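Local coordinates for centrosomal protein 120 (Oreochromis niloticus, PDB 6EWH) that probably acts at centrioles and basal bodies in support of cilium formation, this chain being its second C2 domain, at residues D25-M30 against R94-I99; D137-A142 against L178-V183; S54-E59 against P75-L80; S58-Y63 against L114-H119; A102-Q107 against V126-L131. The protein carries 1 engineered substitution. All blocks are in the same frame, centred on the assembly; numbering follows the deposited sequence.

Interaction 1 of 5, residues D25-M30 against R94-I99; sequences DLCTDM and RSSKQI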
# COMPACT_ATOMS: atom_id res chain seq x y z
N ASP A 25 -21.89 -16.14 10.19
CA ASP A 25 -23.34 -16.14 10.06
C ASP A 25 -23.92 -14.73 10.11
O ASP A 25 -25.01 -14.50 9.59
CB ASP A 25 -23.97 -17.01 11.16
CG ASP A 25 -23.45 -16.66 12.55
OD1 ASP A 25 -22.23 -16.48 12.70
OD2 ASP A 25 -24.28 -16.56 13.48
N LEU A 26 -23.21 -13.79 10.73
CA LEU A 26 -23.71 -12.44 10.90
C LEU A 26 -23.10 -11.45 9.93
O LEU A 26 -23.66 -10.36 9.74
CB LEU A 26 -23.41 -11.94 12.33
CG LEU A 26 -24.05 -12.76 13.44
CD1 LEU A 26 -23.66 -12.19 14.79
CD2 LEU A 26 -25.57 -12.76 13.27
N CYS A 27 -21.97 -11.80 9.31
CA CYS A 27 -21.16 -10.89 8.51
C CYS A 27 -20.98 -11.54 7.14
O CYS A 27 -20.03 -12.29 6.91
CB CYS A 27 -19.83 -10.64 9.23
SG CYS A 27 -20.01 -9.92 10.90
N THR A 28 -21.91 -11.25 6.24
CA THR A 28 -22.08 -12.01 5.01
C THR A 28 -21.99 -11.18 3.73
O THR A 28 -22.26 -11.71 2.64
CB THR A 28 -23.44 -12.71 5.03
OG1 THR A 28 -24.47 -11.72 4.92
CG2 THR A 28 -23.63 -13.47 6.34
N ASP A 29 -21.64 -9.90 3.81
CA ASP A 29 -21.55 -9.06 2.63
C ASP A 29 -20.13 -9.05 2.08
O ASP A 29 -19.16 -9.22 2.82
CB ASP A 29 -21.97 -7.63 2.97
CG ASP A 29 -23.41 -7.54 3.45
OD1 ASP A 29 -24.20 -8.45 3.12
OD2 ASP A 29 -23.75 -6.56 4.14
N MET A 30 -20.01 -8.87 0.77
CA MET A 30 -18.71 -8.86 0.11
C MET A 30 -18.18 -7.45 -0.05
O MET A 30 -18.92 -6.54 -0.45
CB MET A 30 -18.81 -9.53 -1.26
CG MET A 30 -19.15 -11.01 -1.18
SD MET A 30 -18.07 -11.96 -0.08
CE MET A 30 -16.45 -11.54 -0.72
N ARG A 94 -15.34 -10.92 3.17
CA ARG A 94 -16.73 -11.18 3.53
C ARG A 94 -16.90 -10.75 4.98
O ARG A 94 -16.20 -11.26 5.86
CB ARG A 94 -17.05 -12.66 3.33
CG ARG A 94 -18.53 -13.04 3.49
CD ARG A 94 -18.72 -14.51 3.12
NE ARG A 94 -20.11 -14.94 3.21
CZ ARG A 94 -20.69 -15.36 4.33
NH1 ARG A 94 -20.02 -15.41 5.47
NH2 ARG A 94 -21.96 -15.75 4.30
N SER A 95 -17.78 -9.79 5.22
CA SER A 95 -17.89 -9.19 6.55
C SER A 95 -19.20 -8.42 6.64
O SER A 95 -20.10 -8.60 5.81
CB SER A 95 -16.68 -8.27 6.83
OG SER A 95 -16.60 -7.89 8.19
N SER A 96 -19.33 -7.58 7.66
CA SER A 96 -20.36 -6.56 7.67
C SER A 96 -19.70 -5.19 7.72
O SER A 96 -18.54 -5.06 8.12
CB SER A 96 -21.31 -6.73 8.87
OG SER A 96 -20.70 -6.25 10.07
N LYS A 97 -20.46 -4.18 7.29
CA LYS A 97 -19.97 -2.81 7.31
C LYS A 97 -19.33 -2.47 8.64
O LYS A 97 -18.17 -2.03 8.70
CB LYS A 97 -21.15 -1.86 7.06
CG LYS A 97 -21.22 -1.24 5.71
CD LYS A 97 -21.99 0.07 5.77
CE LYS A 97 -23.27 -0.07 6.55
NZ LYS A 97 -24.28 0.92 6.11
N GLN A 98 -20.07 -2.66 9.73
CA GLN A 98 -19.58 -2.22 11.03
C GLN A 98 -18.36 -3.01 11.46
O GLN A 98 -17.41 -2.44 12.00
CB GLN A 98 -20.68 -2.38 12.08
CG GLN A 98 -21.78 -1.37 11.95
CD GLN A 98 -22.93 -1.65 12.89
OE1 GLN A 98 -23.51 -2.74 12.87
NE2 GLN A 98 -23.26 -0.68 13.74
N ILE A 99 -18.38 -4.33 11.27
CA ILE A 99 -17.28 -5.16 11.75
C ILE A 99 -16.02 -4.89 10.95
O ILE A 99 -14.92 -4.79 11.50
CB ILE A 99 -17.69 -6.64 11.77
CG1 ILE A 99 -18.71 -6.88 12.89
CG2 ILE A 99 -16.49 -7.52 12.01
CD1 ILE A 99 -18.16 -6.57 14.26
O HOH W 1 -22.99 -4.97 5.85
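R94 meets T28 with one face of its guanidinium. Its CG stands anti to the backbone N (chi1 -172°) and the extended chain carries NE out alongside T28; the turn at chi4 (-85°) then presents the flat group to the backbone there. T28 CA sits 3.7 Å above the guanidinium plane of R94, over its centre, and T28 CB is 3.5 Å from R94 NH2. Q20 OE1 and A24 O take hydrogen bonds from NH1 of the same group. M30, bent at chi2 and chi3, curls back until its SD is 3.6 Å from R94 CB. Here strands 29-41 and 87-95 of the C2 sandwich run antiparallel, with D29 N bonded to S95 O and S95 N to D29 O, both 2.8 Å, and T28 and D29 both facing S95 form a classic beta bulge. Past it, S96 is the N-cap of helix 97-105: its OG accepts from I99 N at 3.2 Å. C27 packs against the start of the helix, its SG 3.9 Å from I99 CG1 and its CB against S96 N, a buried amide without a partner in the model. The carboxylate of D29 has R180 as its salt-bridge partner, and a water joins D29 OD2 to K97 N.

Interaction 2 of 5, residues D137-A142 against L178-V183; sequences DLDNKA and LRREEV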
# COMPACT_ATOMS: atom_id res chain seq x y z
N ASP A 137 -20.07 5.83 4.02
CA ASP A 137 -21.22 5.72 3.13
C ASP A 137 -21.04 4.53 2.20
O ASP A 137 -21.24 4.61 0.99
CB ASP A 137 -21.46 7.02 2.36
CG ASP A 137 -22.81 7.03 1.65
OD1 ASP A 137 -23.73 6.33 2.11
OD2 ASP A 137 -22.93 7.73 0.62
N LEU A 138 -20.66 3.38 2.78
CA LEU A 138 -20.29 2.21 1.99
C LEU A 138 -21.46 1.59 1.24
O LEU A 138 -21.23 0.83 0.30
CB LEU A 138 -19.64 1.16 2.89
CG LEU A 138 -18.23 1.52 3.35
CD1 LEU A 138 -17.81 0.57 4.46
CD2 LEU A 138 -17.23 1.50 2.19
N ASP A 139 -22.70 1.87 1.65
CA ASP A 139 -23.81 1.34 0.86
C ASP A 139 -23.89 2.01 -0.50
O ASP A 139 -24.47 1.44 -1.43
CB ASP A 139 -25.13 1.53 1.59
CG ASP A 139 -25.24 0.71 2.86
OD1 ASP A 139 -24.39 -0.17 3.09
OD2 ASP A 139 -26.19 0.96 3.62
N ASN A 140 -23.34 3.21 -0.63
CA ASN A 140 -23.50 4.02 -1.83
C ASN A 140 -22.21 4.33 -2.56
O ASN A 140 -22.24 4.49 -3.78
CB ASN A 140 -24.23 5.33 -1.51
CG ASN A 140 -25.62 5.09 -0.95
OD1 ASN A 140 -26.50 4.60 -1.64
ND2 ASN A 140 -25.81 5.43 0.33
N LYS A 141 -21.08 4.45 -1.87
CA LYS A 141 -19.87 4.85 -2.57
C LYS A 141 -18.64 4.20 -1.96
O LYS A 141 -18.62 3.86 -0.77
CB LYS A 141 -19.71 6.37 -2.66
CG LYS A 141 -19.77 7.11 -1.35
CD LYS A 141 -19.55 8.60 -1.59
CE LYS A 141 -19.63 9.40 -0.30
NZ LYS A 141 -19.33 10.84 -0.54
N ALA A 142 -17.63 4.03 -2.80
CA ALA A 142 -16.32 3.62 -2.33
C ALA A 142 -15.71 4.72 -1.47
O ALA A 142 -16.03 5.90 -1.62
CB ALA A 142 -15.40 3.33 -3.52
N LEU A 178 -11.72 1.17 0.01
CA LEU A 178 -12.63 0.14 0.49
C LEU A 178 -13.99 0.36 -0.15
O LEU A 178 -14.47 1.49 -0.20
CB LEU A 178 -12.75 0.22 2.01
CG LEU A 178 -13.72 -0.77 2.66
CD1 LEU A 178 -13.21 -2.21 2.51
CD2 LEU A 178 -13.97 -0.44 4.11
N ARG A 179 -14.60 -0.71 -0.66
CA ARG A 179 -15.94 -0.58 -1.22
C ARG A 179 -16.69 -1.89 -1.06
O ARG A 179 -16.09 -2.96 -0.98
CB ARG A 179 -15.88 -0.19 -2.71
CG ARG A 179 -15.19 -1.22 -3.58
CD ARG A 179 -15.02 -0.72 -5.00
NE ARG A 179 -14.35 -1.72 -5.83
CZ ARG A 179 -14.94 -2.78 -6.36
NH1 ARG A 179 -16.23 -3.00 -6.16
NH2 ARG A 179 -14.24 -3.63 -7.10
N ARG A 180 -18.01 -1.79 -1.04
CA ARG A 180 -18.82 -2.98 -1.24
C ARG A 180 -18.54 -3.53 -2.63
O ARG A 180 -18.31 -2.77 -3.57
CB ARG A 180 -20.31 -2.65 -1.11
CG ARG A 180 -20.77 -2.45 0.32
CD ARG A 180 -22.30 -2.33 0.34
NE ARG A 180 -22.88 -2.14 1.67
CZ ARG A 180 -23.09 -3.12 2.55
NH1 ARG A 180 -22.75 -4.36 2.26
NH2 ARG A 180 -23.65 -2.84 3.73
N GLU A 181 -18.53 -4.85 -2.74
CA GLU A 181 -18.16 -5.45 -4.01
C GLU A 181 -19.10 -5.04 -5.13
O GLU A 181 -18.66 -4.87 -6.28
CB GLU A 181 -18.12 -6.97 -3.86
CG GLU A 181 -17.61 -7.67 -5.10
CD GLU A 181 -17.14 -9.06 -4.79
OE1 GLU A 181 -18.01 -9.92 -4.51
OE2 GLU A 181 -15.92 -9.29 -4.82
N GLU A 182 -20.38 -4.84 -4.81
CA GLU A 182 -21.36 -4.43 -5.81
C GLU A 182 -21.38 -2.93 -6.07
O GLU A 182 -22.14 -2.48 -6.94
CB GLU A 182 -22.75 -4.94 -5.41
CG GLU A 182 -23.39 -4.20 -4.25
CD GLU A 182 -23.01 -4.75 -2.89
OE1 GLU A 182 -22.00 -5.49 -2.80
OE2 GLU A 182 -23.72 -4.45 -1.91
N VAL A 183 -20.57 -2.14 -5.37
CA VAL A 183 -20.49 -0.70 -5.58
C VAL A 183 -19.25 -0.44 -6.43
O VAL A 183 -18.12 -0.65 -5.98
CB VAL A 183 -20.44 0.07 -4.26
CG1 VAL A 183 -20.17 1.55 -4.50
CG2 VAL A 183 -21.75 -0.11 -3.51
O HOH W 2 -18.91 0.90 -1.06
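R180 and D139 each carry CG anti to the carbonyl carbon (chi1 -75° and -66°), and R180 runs extended from CG to NE. The two side chains lie side by side, pointing the same way. The contact fastens the loop 137-142 to the end of strand 171-180 in the C2 sandwich, where the chain leaves the sheet through a type I turn from R180 to V183. The salt bridge is side-on: R180 NH2 meets D139 OD1 at 2.8 Å, nearly in line with its C-O bond, while NE comes in on the anti side from the same face, carboxylate and guanidinium planes 36° apart. D139 OD2 pairs with K97. An alanine in place of R180 would probably leave D139 OD1 without these two donors and D29 without its salt-bridge mate. Farther along, V183 sets its two branches against the loop, CG1 3.8 Å from K141 CA and CG2 3.8 Å from D139 O. A142 CB abuts R179 CB at 3.6 Å, and L138 crosses L178 at about a right angle, CD1 to CD2. R180 CG lies 3.3 Å from L138 O, the same oxygen that takes a hydrogen bond from a bound water at 2.7 Å; that water accepts from R180 N at 2.8 Å.

Interaction 3 of 5, residues S54-E59 against P75-L80; sequences SAEGSE and PFHNLL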
# COMPACT_ATOMS: atom_id res chain seq x y z
N SER A 54 23.21 2.55 -12.74
CA SER A 54 23.68 2.18 -14.07
C SER A 54 23.75 0.67 -14.28
O SER A 54 23.72 0.22 -15.43
CB SER A 54 25.06 2.79 -14.32
OG SER A 54 25.61 2.32 -15.54
N ALA A 55 23.87 -0.11 -13.21
CA ALA A 55 23.87 -1.56 -13.36
C ALA A 55 22.47 -2.04 -13.76
O ALA A 55 21.46 -1.43 -13.41
CB ALA A 55 24.30 -2.22 -12.05
N GLU A 56 22.43 -3.14 -14.51
CA GLU A 56 21.14 -3.70 -14.90
C GLU A 56 20.53 -4.58 -13.82
O GLU A 56 19.31 -4.79 -13.82
CB GLU A 56 21.25 -4.45 -16.23
CG GLU A 56 21.93 -3.66 -17.34
CD GLU A 56 21.12 -2.46 -17.83
OE1 GLU A 56 20.75 -1.59 -17.02
OE2 GLU A 56 20.85 -2.40 -19.05
N GLY A 57 21.35 -5.06 -12.88
CA GLY A 57 20.84 -5.72 -11.69
C GLY A 57 19.95 -4.78 -10.90
O GLY A 57 19.18 -5.22 -10.03
N SER A 58 20.05 -3.49 -11.19
CA SER A 58 19.10 -2.50 -10.69
C SER A 58 17.73 -2.77 -11.31
O SER A 58 17.40 -2.28 -12.40
CB SER A 58 19.57 -1.08 -10.99
OG SER A 58 19.48 -0.79 -12.37
N GLU A 59 16.95 -3.58 -10.61
CA GLU A 59 15.56 -3.85 -10.95
C GLU A 59 14.76 -3.62 -9.67
O GLU A 59 15.04 -4.26 -8.65
CB GLU A 59 15.42 -5.29 -11.43
CG GLU A 59 14.01 -5.76 -11.64
CD GLU A 59 13.95 -7.00 -12.52
OE1 GLU A 59 14.26 -6.89 -13.72
OE2 GLU A 59 13.60 -8.09 -12.01
N PRO A 75 8.36 -5.14 -11.81
CA PRO A 75 9.70 -4.54 -11.70
C PRO A 75 9.92 -3.43 -12.73
O PRO A 75 9.37 -3.46 -13.83
CB PRO A 75 10.63 -5.73 -11.96
CG PRO A 75 9.83 -6.92 -11.55
CD PRO A 75 8.41 -6.61 -11.93
N PHE A 76 10.71 -2.44 -12.34
CA PHE A 76 11.10 -1.34 -13.22
C PHE A 76 12.57 -1.00 -13.03
O PHE A 76 13.16 -1.26 -11.97
CB PHE A 76 10.19 -0.10 -13.04
CG PHE A 76 10.25 0.52 -11.67
CD1 PHE A 76 9.55 -0.02 -10.61
CD2 PHE A 76 10.99 1.68 -11.46
CE1 PHE A 76 9.61 0.57 -9.35
CE2 PHE A 76 11.04 2.27 -10.20
CZ PHE A 76 10.35 1.72 -9.16
N HIS A 77 13.17 -0.40 -14.06
CA HIS A 77 14.59 -0.11 -14.05
C HIS A 77 14.91 1.36 -13.83
O HIS A 77 15.93 1.68 -13.22
CB HIS A 77 15.23 -0.58 -15.36
CG HIS A 77 16.65 -0.14 -15.55
ND1 HIS A 77 17.66 -0.47 -14.67
CD2 HIS A 77 17.23 0.60 -16.53
CE1 HIS A 77 18.80 0.06 -15.09
NE2 HIS A 77 18.57 0.71 -16.21
N ASN A 78 14.05 2.26 -14.30
CA ASN A 78 14.35 3.69 -14.33
C ASN A 78 14.01 4.31 -12.98
O ASN A 78 12.92 4.85 -12.76
CB ASN A 78 13.58 4.36 -15.46
CG ASN A 78 14.15 5.72 -15.82
OD1 ASN A 78 14.76 6.38 -14.99
ND2 ASN A 78 13.94 6.14 -17.07
N LEU A 79 14.96 4.23 -12.05
CA LEU A 79 14.73 4.79 -10.72
C LEU A 79 14.73 6.31 -10.73
O LEU A 79 13.94 6.95 -10.02
CB LEU A 79 15.78 4.25 -9.75
CG LEU A 79 15.40 4.44 -8.28
CD1 LEU A 79 14.26 3.49 -7.93
CD2 LEU A 79 16.59 4.18 -7.41
N LEU A 80 15.62 6.92 -11.52
CA LEU A 80 15.69 8.37 -11.59
C LEU A 80 14.47 8.98 -12.27
O LEU A 80 14.05 10.09 -11.92
CB LEU A 80 16.98 8.79 -12.31
CG LEU A 80 17.26 10.28 -12.49
CD1 LEU A 80 17.26 10.98 -11.15
CD2 LEU A 80 18.59 10.50 -13.21
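The loops 54-59 and 75-80 flank the hairpin of strands 60-66 and 69-72 at the edge of the four-stranded sheet, and H77 joins them by its ring. Its CG stands anti to the backbone N (chi1 171°), on the side of the first loop, and chi2 (59°) turns the ring to face S58 O with ND1. There ND1 of H77 donates to S58 O at 2.9 Å in a nearly straight bond of 172°, with the acceptor in the ring plane and the donor in the carbonyl plane, which would help to hold the turn of the ring. A55 O also lies at the ring edge, 3.5 Å from H77 CE1. The carboxylate of E56, poorly ordered, stands almost perpendicular to the imidazole, its OE1 coming obliquely to CE1 of H77. Backbone bonding between F76 and F60 ties the second loop to the sheet. On the exposed flank E59 and P75 lie side by side and point the same way: E59 CG meets P75 CB at 3.4 Å and E59 CD follows at 3.6 Å from the same P75 CB.

Interaction 4 of 5, residues S58-Y63 against L114-H119; sequences SEFFFY and LCCGNH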
# COMPACT_ATOMS: atom_id res chain seq x y z
N SER A 58 20.05 -3.49 -11.19
CA SER A 58 19.10 -2.50 -10.69
C SER A 58 17.73 -2.77 -11.31
O SER A 58 17.40 -2.28 -12.40
CB SER A 58 19.57 -1.08 -10.99
OG SER A 58 19.48 -0.79 -12.37
N GLU A 59 16.95 -3.58 -10.61
CA GLU A 59 15.56 -3.85 -10.95
C GLU A 59 14.76 -3.62 -9.67
O GLU A 59 15.04 -4.26 -8.65
CB GLU A 59 15.42 -5.29 -11.43
CG GLU A 59 14.01 -5.76 -11.64
CD GLU A 59 13.95 -7.00 -12.52
OE1 GLU A 59 14.26 -6.89 -13.72
OE2 GLU A 59 13.60 -8.09 -12.01
N PHE A 60 13.82 -2.69 -9.71
CA PHE A 60 13.17 -2.19 -8.51
C PHE A 60 11.69 -2.53 -8.55
O PHE A 60 11.10 -2.66 -9.62
CB PHE A 60 13.37 -0.67 -8.37
CG PHE A 60 14.82 -0.25 -8.46
CD1 PHE A 60 15.61 -0.19 -7.33
CD2 PHE A 60 15.37 0.09 -9.69
CE1 PHE A 60 16.95 0.19 -7.41
CE2 PHE A 60 16.71 0.47 -9.77
CZ PHE A 60 17.49 0.52 -8.63
N PHE A 61 11.10 -2.72 -7.37
CA PHE A 61 9.68 -3.05 -7.29
C PHE A 61 9.19 -2.67 -5.91
O PHE A 61 9.99 -2.41 -4.99
CB PHE A 61 9.43 -4.54 -7.56
CG PHE A 61 10.12 -5.46 -6.58
CD1 PHE A 61 11.44 -5.84 -6.78
CD2 PHE A 61 9.44 -5.91 -5.45
CE1 PHE A 61 12.08 -6.67 -5.86
CE2 PHE A 61 10.08 -6.75 -4.53
CZ PHE A 61 11.40 -7.12 -4.74
N PHE A 62 7.88 -2.62 -5.75
CA PHE A 62 7.28 -2.36 -4.45
C PHE A 62 6.77 -3.64 -3.82
O PHE A 62 6.26 -4.54 -4.50
CB PHE A 62 6.16 -1.32 -4.55
CG PHE A 62 6.65 -0.01 -5.10
CD1 PHE A 62 7.35 0.88 -4.30
CD2 PHE A 62 6.46 0.30 -6.44
CE1 PHE A 62 7.83 2.07 -4.82
CE2 PHE A 62 6.93 1.49 -6.97
CZ PHE A 62 7.62 2.38 -6.16
N TYR A 63 6.91 -3.72 -2.49
CA TYR A 63 6.41 -4.85 -1.72
C TYR A 63 5.55 -4.34 -0.58
O TYR A 63 5.89 -3.35 0.08
CB TYR A 63 7.56 -5.69 -1.12
CG TYR A 63 7.07 -6.55 0.02
CD1 TYR A 63 6.42 -7.76 -0.25
CD2 TYR A 63 7.19 -6.14 1.34
CE1 TYR A 63 5.92 -8.54 0.77
CE2 TYR A 63 6.68 -6.93 2.37
CZ TYR A 63 6.06 -8.13 2.08
OH TYR A 63 5.56 -8.92 3.08
N LEU A 114 10.05 0.11 -1.10
CA LEU A 114 10.76 0.09 -2.37
C LEU A 114 11.93 -0.89 -2.23
O LEU A 114 12.73 -0.76 -1.30
CB LEU A 114 11.30 1.47 -2.73
CG LEU A 114 12.26 1.49 -3.92
CD1 LEU A 114 11.53 1.11 -5.21
CD2 LEU A 114 12.98 2.85 -4.07
N CYS A 115 12.00 -1.87 -3.11
CA CYS A 115 12.97 -2.95 -2.98
C CYS A 115 13.84 -3.06 -4.22
O CYS A 115 13.45 -2.67 -5.32
CB CYS A 115 12.27 -4.29 -2.81
SG CYS A 115 11.32 -4.35 -1.30
N CYS A 116 15.05 -3.58 -4.01
CA CYS A 116 15.91 -4.04 -5.09
C CYS A 116 16.46 -5.39 -4.67
O CYS A 116 17.16 -5.46 -3.65
CB CYS A 116 17.04 -3.05 -5.34
SG CYS A 116 18.11 -3.53 -6.73
N GLY A 117 16.14 -6.44 -5.42
CA GLY A 117 16.52 -7.77 -4.99
C GLY A 117 15.91 -8.08 -3.64
O GLY A 117 14.70 -7.96 -3.43
N ASN A 118 16.75 -8.47 -2.69
CA ASN A 118 16.29 -8.81 -1.35
C ASN A 118 16.50 -7.68 -0.35
O ASN A 118 16.48 -7.92 0.86
CB ASN A 118 16.93 -10.11 -0.87
CG ASN A 118 16.41 -11.32 -1.63
OD1 ASN A 118 15.20 -11.51 -1.74
ND2 ASN A 118 17.32 -12.12 -2.16
N HIS A 119 16.68 -6.45 -0.82
CA HIS A 119 16.92 -5.31 0.05
C HIS A 119 15.79 -4.31 -0.03
O HIS A 119 15.33 -3.96 -1.13
CB HIS A 119 18.18 -4.56 -0.37
CG HIS A 119 19.44 -5.34 -0.17
ND1 HIS A 119 20.13 -5.92 -1.21
CD2 HIS A 119 20.13 -5.63 0.96
CE1 HIS A 119 21.20 -6.53 -0.73
NE2 HIS A 119 21.22 -6.38 0.58
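F61 and C115 form an antiparallel hydrogen-bonded pair, F61 N reaching C115 O at 3.1 Å and C115 N reaching F61 O at 2.8 Å, in short strand segments that run at 133° to each other. F61 holds CG between the backbone N and the carbonyl carbon (chi1 61°), on the side of C115, and the ring lies with one face to C115 CB. That carbon of C115 is 3.5 Å above the ring plane of F61, offset toward the rim, a CH-pi contact, and G117 O meets the edge 3.6 Å from F61 CZ. An alanine here would probably leave C115 CB without its aromatic cover and G117 O without the ring edge it now meets. On the opposite face F60 CD1 touches C116 CB at 3.8 Å, the sulfur of C116 lying oblique to the ring of F60. F62 CE1 packs on L114 CD1, also 3.8 Å away, in the buried layer that F84 extends edge-to-face with F62. The arrangement is that of adjacent strands in an antiparallel sheet of the C2 beta sandwich, strand 110-116 turning into 119-126 through a type II' hairpin turn.

Interaction 5 of 5, residues A102-Q107 against V126-L131; sequences AFLSQQ and VSLSAL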
# COMPACT_ATOMS: atom_id res chain seq x y z
N ALA A 102 -14.58 -1.46 11.89
CA ALA A 102 -13.89 -1.58 13.16
C ALA A 102 -12.56 -2.32 13.00
O ALA A 102 -11.53 -1.88 13.52
CB ALA A 102 -14.79 -2.29 14.17
N PHE A 103 -12.58 -3.43 12.25
CA PHE A 103 -11.35 -4.18 12.00
C PHE A 103 -10.28 -3.29 11.39
O PHE A 103 -9.14 -3.24 11.88
CB PHE A 103 -11.65 -5.36 11.08
CG PHE A 103 -10.43 -6.07 10.56
CD1 PHE A 103 -9.75 -6.99 11.34
CD2 PHE A 103 -9.98 -5.85 9.26
CE1 PHE A 103 -8.63 -7.66 10.84
CE2 PHE A 103 -8.87 -6.51 8.77
CZ PHE A 103 -8.20 -7.41 9.56
N LEU A 104 -10.61 -2.57 10.32
CA LEU A 104 -9.61 -1.73 9.67
C LEU A 104 -9.13 -0.62 10.58
O LEU A 104 -7.94 -0.27 10.57
CB LEU A 104 -10.16 -1.16 8.36
CG LEU A 104 -10.34 -2.23 7.29
CD1 LEU A 104 -11.06 -1.64 6.10
CD2 LEU A 104 -8.99 -2.80 6.87
N SER A 105 -10.03 -0.03 11.37
CA SER A 105 -9.64 1.01 12.32
C SER A 105 -8.61 0.50 13.31
O SER A 105 -7.84 1.31 13.86
CB SER A 105 -10.87 1.58 13.04
OG SER A 105 -11.30 0.73 14.10
N GLN A 106 -8.55 -0.81 13.54
CA GLN A 106 -7.63 -1.42 14.49
C GLN A 106 -6.36 -1.95 13.84
O GLN A 106 -5.49 -2.46 14.55
CB GLN A 106 -8.33 -2.54 15.25
CG GLN A 106 -9.58 -2.09 16.01
CD GLN A 106 -10.45 -3.26 16.44
OE1 GLN A 106 -10.02 -4.41 16.42
NE2 GLN A 106 -11.69 -2.97 16.84
N GLN A 107 -6.22 -1.83 12.51
CA GLN A 107 -5.04 -2.45 11.91
C GLN A 107 -3.84 -1.51 11.99
O GLN A 107 -4.00 -0.29 11.98
CB GLN A 107 -5.31 -2.79 10.45
CG GLN A 107 -6.38 -3.85 10.28
CD GLN A 107 -6.17 -5.03 11.23
OE1 GLN A 107 -5.25 -5.82 11.05
NE2 GLN A 107 -7.03 -5.13 12.25
N VAL A 126 1.21 3.68 5.38
CA VAL A 126 -0.08 4.06 4.82
C VAL A 126 -1.17 3.60 5.79
O VAL A 126 -1.33 2.40 6.02
CB VAL A 126 -0.29 3.47 3.43
CG1 VAL A 126 -1.63 3.90 2.88
CG2 VAL A 126 0.84 3.92 2.50
N SER A 127 -1.90 4.55 6.35
CA SER A 127 -2.82 4.22 7.43
C SER A 127 -4.06 3.53 6.88
O SER A 127 -4.72 4.06 5.98
CB SER A 127 -3.23 5.50 8.15
OG SER A 127 -4.18 5.22 9.17
N LEU A 128 -4.37 2.35 7.41
CA LEU A 128 -5.67 1.77 7.13
C LEU A 128 -6.74 2.34 8.04
O LEU A 128 -7.91 2.42 7.63
CB LEU A 128 -5.63 0.25 7.27
CG LEU A 128 -4.72 -0.48 6.28
CD1 LEU A 128 -4.70 -1.96 6.59
CD2 LEU A 128 -5.18 -0.24 4.85
N SER A 129 -6.38 2.74 9.26
CA SER A 129 -7.37 3.36 10.14
C SER A 129 -7.88 4.67 9.57
O SER A 129 -9.05 5.02 9.76
CB SER A 129 -6.79 3.56 11.55
OG SER A 129 -5.70 4.46 11.54
N ALA A 130 -7.02 5.41 8.86
CA ALA A 130 -7.47 6.63 8.20
C ALA A 130 -8.56 6.31 7.19
O ALA A 130 -9.56 7.04 7.08
CB ALA A 130 -6.30 7.32 7.49
N LEU A 131 -8.40 5.21 6.46
CA LEU A 131 -9.39 4.79 5.48
C LEU A 131 -10.69 4.39 6.17
O LEU A 131 -11.78 4.77 5.73
CB LEU A 131 -8.83 3.64 4.66
CG LEU A 131 -9.84 2.94 3.74
CD1 LEU A 131 -10.43 3.91 2.71
CD2 LEU A 131 -9.17 1.76 3.05
O HOH W 3 -3.67 1.81 10.15
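Q107, which rests its CB on L128 CD1 at 4.0 Å, lays the NE2 of its amide over one face of the F103 ring, 3.3 Å above the plane and offset toward the rim. A bend at chi2 (-46°) carries CD, and with it the amide, back toward the helix, where NE2 of Q107 donates to F103 O at 2.9 Å. The acceptor lies in the amide plane, but the donor stands 39° out of the carbonyl plane of F103, and Q106 N reaches the same oxygen from the opposite face. Two bonds thus grip F103 O at the last turn of helix 97-105. Across the contact no direct hydrogen bond is made. L104 CD2 meets L128 CD1 at a loose 4.4 Å, and the backbone of L104 brings its O to 3.8 Å from L128 C. A water spans what the backbones do not, donating to Q107 O at 2.8 Å and accepting from S129 N at 3.0 Å. S127 is the N-cap of the second helix, its OG accepting from A130 N at 2.9 Å. The C-terminal end of helix 97-105 therefore meets the first turn of helix 128-133, and both lean on the six-stranded sheet: L104 and L131 touch L178, and L131 also touches A143 and V145 on strand 143-150, whereas V126, backbone-bonded to L110, belongs to the four-stranded sheet.

In the fold
From the N terminus, interaction 1 opens at 25-30 and closes at 94-99, pairing neighbouring strands of the six-stranded sheet. Interaction 3 nests wholly inside that loop. Interaction 4 starts from the same stretch as interaction 3, sharing S58 and E59, but closes only at 114-119, so it crosses interaction 1; it pairs strands 60-66 and 110-116, the two inner strands of the four-stranded sheet. Interaction 5, from 102-107 to 126-131, crosses interaction 4 in turn and sets two helices end against start. Interaction 2 follows last, in series with all the others. Interactions 1 and 2 touch through D29 and R180, and L178 links 2 to 5. Interactions 3 and 4, touching through F76 and F60, lie across the chain's centre from interaction 1, whose centre is about 43 Å from that of 3.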